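Local coordinates for fibronectin type III domain-containing protein (Simiduia agarivorans, PDB 6P2K), which probably hydrolyses xyloglucan or related beta-glucans through a family 74 glycoside hydrolase module of seven-bladed beta-propellers, the part of a longer protein present here, at residues Y630-A635 with W648-S653; S168-Q173 with I214-N219. All blocks are in the same frame, centred on the assembly; numbering follows the deposited sequence.

Interaction 1 (Y630-A635 with W648-S653)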
loop_
_atom_site.group_PDB
_atom_site.type_symbol
_atom_site.label_atom_id
_atom_site.label_comp_id
_atom_site.label_asym_id
_atom_site.label_seq_id
_atom_site.Cartn_x
_atom_site.Cartn_y
_atom_site.Cartn_z
ATOM N N TYR B 630 20.779 -24.247 -37.104
ATOM C CA TYR B 630 19.952 -24.422 -38.286
ATOM C C TYR B 630 19.284 -23.105 -38.653
ATOM O O TYR B 630 18.817 -22.370 -37.778
ATOM C CB TYR B 630 18.892 -25.501 -38.047
ATOM C CG TYR B 630 19.469 -26.893 -37.911
ATOM C CD1 TYR B 630 19.755 -27.657 -39.035
ATOM C CD2 TYR B 630 19.735 -27.435 -36.662
ATOM C CE1 TYR B 630 20.288 -28.929 -38.918
ATOM C CE2 TYR B 630 20.266 -28.705 -36.534
ATOM C CZ TYR B 630 20.541 -29.448 -37.668
ATOM O OH TYR B 630 21.071 -30.712 -37.553
ATOM N N LEU B 631 19.251 -22.807 -39.951
ATOM C CA LEU B 631 18.560 -21.638 -40.480
ATOM C C LEU B 631 17.619 -22.115 -41.574
ATOM O O LEU B 631 18.073 -22.628 -42.603
ATOM C CB LEU B 631 19.552 -20.605 -41.022
ATOM C CG LEU B 631 19.002 -19.231 -41.409
ATOM C CD1 LEU B 631 18.538 -18.462 -40.175
ATOM C CD2 LEU B 631 20.049 -18.435 -42.173
ATOM N N MET B 632 16.317 -21.952 -41.351
ATOM C CA MET B 632 15.289 -22.544 -42.197
ATOM C C MET B 632 14.387 -21.454 -42.754
ATOM O O MET B 632 13.887 -20.605 -42.006
ATOM C CB MET B 632 14.474 -23.569 -41.405
ATOM C CG MET B 632 13.452 -24.337 -42.217
ATOM S SD MET B 632 11.808 -23.586 -42.183
ATOM C CE MET B 632 11.326 -23.916 -40.488
ATOM N N SER B 633 14.173 -21.488 -44.066
ATOM C CA SER B 633 13.355 -20.507 -44.765
ATOM C C SER B 633 12.155 -21.179 -45.412
ATOM O O SER B 633 12.287 -22.232 -46.046
ATOM C CB SER B 633 14.181 -19.782 -45.837
ATOM O OG SER B 633 13.350 -19.136 -46.792
ATOM N N PHE B 634 10.991 -20.557 -45.260
ATOM C CA PHE B 634 9.771 -20.957 -45.956
ATOM C C PHE B 634 9.376 -19.791 -46.847
ATOM O O PHE B 634 8.921 -18.754 -46.352
ATOM C CB PHE B 634 8.657 -21.316 -44.975
ATOM C CG PHE B 634 7.333 -21.608 -45.632
ATOM C CD1 PHE B 634 7.248 -22.485 -46.702
ATOM C CD2 PHE B 634 6.170 -21.007 -45.168
ATOM C CE1 PHE B 634 6.029 -22.755 -47.301
ATOM C CE2 PHE B 634 4.948 -21.273 -45.760
ATOM C CZ PHE B 634 4.876 -22.149 -46.828
ATOM N N ALA B 635 9.567 -19.953 -48.151
ATOM C CA ALA B 635 9.428 -18.855 -49.095
ATOM C C ALA B 635 9.473 -19.437 -50.499
ATOM O O ALA B 635 9.705 -20.633 -50.689
ATOM C CB ALA B 635 10.537 -17.812 -48.907
ATOM N N TRP B 648 6.411 -22.273 -53.224
ATOM C CA TRP B 648 7.097 -22.101 -51.953
ATOM C C TRP B 648 7.758 -23.412 -51.550
ATOM O O TRP B 648 7.217 -24.494 -51.789
ATOM C CB TRP B 648 6.126 -21.643 -50.867
ATOM C CG TRP B 648 5.683 -20.223 -51.024
ATOM C CD1 TRP B 648 5.345 -19.592 -52.187
ATOM C CD2 TRP B 648 5.529 -19.256 -49.984
ATOM N NE1 TRP B 648 4.988 -18.291 -51.933
ATOM C CE2 TRP B 648 5.091 -18.059 -50.588
ATOM C CE3 TRP B 648 5.717 -19.284 -48.598
ATOM C CZ2 TRP B 648 4.845 -16.898 -49.853
ATOM C CZ3 TRP B 648 5.470 -18.135 -47.872
ATOM C CH2 TRP B 648 5.039 -16.956 -48.501
ATOM N N GLN B 649 8.939 -23.307 -50.945
ATOM C CA GLN B 649 9.733 -24.470 -50.577
ATOM C C GLN B 649 10.345 -24.241 -49.204
ATOM O O GLN B 649 10.381 -23.117 -48.698
ATOM C CB GLN B 649 10.843 -24.743 -51.606
ATOM C CG GLN B 649 10.379 -24.741 -53.057
ATOM C CD GLN B 649 11.534 -24.705 -54.047
ATOM O OE1 GLN B 649 11.577 -25.488 -54.996
ATOM N NE2 GLN B 649 12.472 -23.790 -53.830
ATOM N N ILE B 650 10.829 -25.325 -48.601
ATOM C CA ILE B 650 11.600 -25.256 -47.365
ATOM C C ILE B 650 13.071 -25.404 -47.724
ATOM O O ILE B 650 13.484 -26.431 -48.278
ATOM C CB ILE B 650 11.170 -26.333 -46.356
ATOM C CG1 ILE B 650 9.685 -26.195 -46.005
ATOM C CG2 ILE B 650 12.007 -26.219 -45.090
ATOM C CD1 ILE B 650 9.367 -24.978 -45.171
ATOM N N LEU B 651 13.858 -24.376 -47.425
ATOM C CA LEU B 651 15.297 -24.395 -47.643
ATOM C C LEU B 651 16.002 -24.395 -46.296
ATOM O O LEU B 651 15.554 -23.736 -45.351
ATOM C CB LEU B 651 15.756 -23.194 -48.478
ATOM C CG LEU B 651 15.070 -22.968 -49.828
ATOM C CD1 LEU B 651 15.854 -21.981 -50.676
ATOM C CD2 LEU B 651 14.901 -24.276 -50.569
ATOM N N LEU B 652 17.102 -25.134 -46.211
ATOM C CA LEU B 652 17.835 -25.297 -44.965
ATOM C C LEU B 652 19.290 -24.903 -45.164
ATOM O O LEU B 652 19.878 -25.165 -46.220
ATOM C CB LEU B 652 17.751 -26.740 -44.452
ATOM C CG LEU B 652 18.050 -26.952 -42.967
ATOM C CD1 LEU B 652 17.025 -26.231 -42.108
ATOM C CD2 LEU B 652 18.084 -28.437 -42.633
ATOM N N SER B 653 19.863 -24.273 -44.140
ATOM C CA SER B 653 21.275 -23.927 -44.123
ATOM C C SER B 653 21.828 -24.205 -42.735
ATOM O O SER B 653 21.171 -23.915 -41.729
ATOM C CB SER B 653 21.505 -22.450 -44.482
ATOM O OG SER B 653 22.783 -22.019 -44.034
HETATM O O HOH W 1 12.591 -21.010 -48.807
HETATM O O HOH W 2 12.022 -21.383 -51.784
#

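Interaction 2 (S168-Q173 with I214-N219)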
loop_
_atom_site.group_PDB
_atom_site.type_symbol
_atom_site.label_atom_id
_atom_site.label_comp_id
_atom_site.label_asym_id
_atom_site.label_seq_id
_atom_site.Cartn_x
_atom_site.Cartn_y
_atom_site.Cartn_z
ATOM N N SER B 168 -33.412 -13.188 -51.070
ATOM C CA SER B 168 -34.359 -14.110 -50.458
ATOM C C SER B 168 -35.317 -14.662 -51.505
ATOM O O SER B 168 -35.529 -14.072 -52.568
ATOM C CB SER B 168 -35.138 -13.445 -49.312
ATOM O OG SER B 168 -35.396 -12.080 -49.583
ATOM N N VAL B 169 -35.886 -15.822 -51.177
ATOM C CA VAL B 169 -36.856 -16.531 -52.005
ATOM C C VAL B 169 -37.902 -17.105 -51.061
ATOM O O VAL B 169 -37.573 -17.925 -50.197
ATOM C CB VAL B 169 -36.205 -17.658 -52.829
ATOM C CG1 VAL B 169 -37.270 -18.536 -53.467
ATOM C CG2 VAL B 169 -35.270 -17.088 -53.886
ATOM N N VAL B 170 -39.156 -16.678 -51.208
ATOM C CA VAL B 170 -40.199 -17.008 -50.243
ATOM C C VAL B 170 -41.455 -17.465 -50.974
ATOM O O VAL B 170 -41.948 -16.769 -51.871
ATOM C CB VAL B 170 -40.509 -15.816 -49.316
ATOM C CG1 VAL B 170 -40.790 -14.561 -50.130
ATOM C CG2 VAL B 170 -41.674 -16.146 -48.394
ATOM N N PHE B 171 -41.974 -18.626 -50.580
ATOM C CA PHE B 171 -43.218 -19.156 -51.115
ATOM C C PHE B 171 -44.423 -18.571 -50.380
ATOM O O PHE B 171 -44.315 -18.033 -49.274
ATOM C CB PHE B 171 -43.252 -20.680 -50.996
ATOM C CG PHE B 171 -42.456 -21.394 -52.046
ATOM C CD1 PHE B 171 -41.078 -21.485 -51.945
ATOM C CD2 PHE B 171 -43.087 -21.991 -53.126
ATOM C CE1 PHE B 171 -40.342 -22.149 -52.908
ATOM C CE2 PHE B 171 -42.358 -22.657 -54.091
ATOM C CZ PHE B 171 -40.983 -22.736 -53.983
ATOM N N ASP B 172 -45.587 -18.696 -51.015
ATOM C CA ASP B 172 -46.865 -18.362 -50.396
ATOM C C ASP B 172 -47.399 -19.625 -49.730
ATOM O O ASP B 172 -47.758 -20.590 -50.411
ATOM C CB ASP B 172 -47.841 -17.818 -51.440
ATOM C CG ASP B 172 -49.219 -17.495 -50.864
ATOM O OD1 ASP B 172 -49.459 -17.739 -49.663
ATOM O OD2 ASP B 172 -50.068 -16.975 -51.619
ATOM N N GLN B 173 -47.464 -19.614 -48.397
ATOM C CA GLN B 173 -47.908 -20.793 -47.662
ATOM C C GLN B 173 -49.346 -21.176 -47.986
ATOM O O GLN B 173 -49.721 -22.337 -47.791
ATOM C CB GLN B 173 -47.765 -20.562 -46.156
ATOM C CG GLN B 173 -46.334 -20.354 -45.682
ATOM C CD GLN B 173 -45.474 -21.586 -45.861
ATOM O OE1 GLN B 173 -45.859 -22.686 -45.466
ATOM N NE2 GLN B 173 -44.303 -21.410 -46.463
ATOM N N ILE B 214 -36.956 -9.691 -49.045
ATOM C CA ILE B 214 -38.405 -9.592 -48.979
ATOM C C ILE B 214 -38.921 -10.540 -47.910
ATOM O O ILE B 214 -38.248 -11.490 -47.503
ATOM C CB ILE B 214 -39.090 -9.918 -50.319
ATOM C CG1 ILE B 214 -38.718 -11.333 -50.756
ATOM C CG2 ILE B 214 -38.717 -8.893 -51.372
ATOM C CD1 ILE B 214 -39.133 -11.650 -52.148
ATOM N N ALA B 215 -40.147 -10.271 -47.473
ATOM C CA ALA B 215 -40.859 -11.138 -46.553
ATOM C C ALA B 215 -42.317 -11.193 -46.975
ATOM O O ALA B 215 -42.876 -10.195 -47.438
ATOM C CB ALA B 215 -40.738 -10.650 -45.105
ATOM N N LEU B 216 -42.925 -12.363 -46.818
ATOM C CA LEU B 216 -44.306 -12.584 -47.216
ATOM C C LEU B 216 -45.074 -13.141 -46.031
ATOM O O LEU B 216 -44.608 -14.073 -45.368
ATOM C CB LEU B 216 -44.383 -13.541 -48.405
ATOM C CG LEU B 216 -45.764 -14.031 -48.831
ATOM C CD1 LEU B 216 -46.605 -12.867 -49.299
ATOM C CD2 LEU B 216 -45.621 -15.062 -49.933
ATOM N N SER B 217 -46.239 -12.562 -45.762
ATOM C CA SER B 217 -47.075 -13.050 -44.681
ATOM C C SER B 217 -47.574 -14.460 -45.000
ATOM O O SER B 217 -47.825 -14.786 -46.164
ATOM C CB SER B 217 -48.259 -12.112 -44.458
ATOM O OG SER B 217 -49.184 -12.662 -43.537
ATOM N N PRO B 218 -47.713 -15.316 -43.982
ATOM C CA PRO B 218 -48.129 -16.708 -44.229
ATOM C C PRO B 218 -49.398 -16.853 -45.051
ATOM O O PRO B 218 -49.527 -17.826 -45.804
ATOM C CB PRO B 218 -48.313 -17.260 -42.811
ATOM C CG PRO B 218 -47.325 -16.496 -42.001
ATOM C CD PRO B 218 -47.288 -15.106 -42.587
ATOM N N ASN B 219 -50.342 -15.924 -44.938
ATOM C CA ASN B 219 -51.538 -16.005 -45.762
ATOM C C ASN B 219 -51.296 -15.508 -47.186
ATOM O O ASN B 219 -52.238 -15.466 -47.987
ATOM C CB ASN B 219 -52.696 -15.247 -45.099
ATOM C CG ASN B 219 -52.409 -13.768 -44.901
ATOM O OD1 ASN B 219 -51.435 -13.228 -45.420
ATOM N ND2 ASN B 219 -53.277 -13.101 -44.143
HETATM O O HOH W 3 -46.674 -17.475 -47.027
#

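Interaction 1 (Y630-A635 with W648-S653)
Leu631 and Ser653 face each other at one end of this antiparallel pair, and each gives one backbone hydrogen bond to the other and receives one: Leu631 N gives its hydrogen to Ser653 O at 2.8 Å, and Ser653 N returns one to Leu631 O. Two residues on, the same ring forms between Ser633 and Leu651, with Ser633 N at 2.9 Å from Leu651 O and a straighter N-H...O angle of 170°. A third ring, Ala635 with Gln649, is lopsided. Gln649 N reaches Ala635 O at 2.8 Å, whereas Ala635 N to Gln649 O is weak at 3.3 Å.

Water fills in at this weaker end. One water links Ser633 OG to Gln649 O; another sits 2.7 Å from Ala635 O and accepts from Gln649 NE2. The side-chain amide of Gln649 bonds through NE2 to Leu642 O and through OE1 to Lys662 NZ, while Ser653 OG turns to Asp655 and Gly657. The backbones of Met632 and Phe634 bond outward to strand 618-625 and that of Ile650 to strand 661-664, so this pair forms the middle of a four-stranded propeller blade.

On the face carrying Met632, Phe634, Ile650 and Leu652 the meeting is apolar. Met632 CG touches Ile650 CG2, and Ile650 CD1 lies 3.6 Å from Phe634 CD1. Phe634 holds CG anti to its backbone N (chi1 174°), and over its ring centre stands Trp648 CE3, 3.4 Å above the plane; with the planes at 65°, this is a T-shaped stack. Ala635 CA makes an off-centre CH-pi contact with a face of the same indole. The chemistry is thus divided: paired amides fix the register, two waters add bonds at Ser633, Ala635 and Gln649, and apolar side chains meet strand 702-709 of the next sheet.

Interaction 2 (S168-Q173 with I214-N219)
Ser168 reaches across to Ile214 through its hydroxyl: OG accepts the hydrogen of Ile214 N at 2.9 Å in a fairly straight bond. Its first torsion, 35°, sets OG between the backbone N and the carbonyl carbon, and from there the oxygen also lies against Ile214 CG1. With an alanine here, the Ile214 amide would probably be left without its acceptor across the seam, untying the one direct hydrogen bond between the two segments.

Farther along, Val170 divides its methyls. CG1 meets CG1 and CD1 of Ile214, both at 3.9 Å, while CG2 turns to Leu216.

Leu216 is the side chain to follow. Its CB, pointing at the other strand, lies 3.8 Å from Val170 CG2. CG stands anti to the backbone N (chi1 172°). Of the two branches beyond it, CD2 is the one that reaches the other segment: it comes to 3.3 Å from Phe171 O and also rests against CA and CB of Asp172, so the leucine's tip packs against the chain at these two residues. Nearby a water accepts from Gln173 N at 2.7 Å and donates to Ser217 O, bridging the two segments, while Asp172 OD1 accepts a hydrogen bond from Ser174 N.

The two strands run nearly parallel, 10° apart, with axes 7.1 Å from each other, and each opens its own four-stranded blade. Val169 and Phe171 face the other way, onto strand 102-108, and Ala215 packs on strand 265-270, so this contact is one seam in a succession of first strands ringing a propeller.

The two contacts show the two levels on which a beta-propeller is built. Interaction 1 lies within a blade, where neighbouring antiparallel strands share backbone bonds; interaction 2 lies between blades, where nearly parallel first strands are held mainly by side chains. Their centres are 58 Å apart, on opposite sides of the chain's centre, and their nearest atoms remain about 38 Å from each other, consistent with their belonging to different propellers of the two-propeller GH74 fold. Neither contributes to a zinc site: the side chain of Phe634 in interaction 1 is about 13 Å from a bound zinc ion. In GH74 enzymes the substrate cleft lies between the two propellers, as is probably the case here.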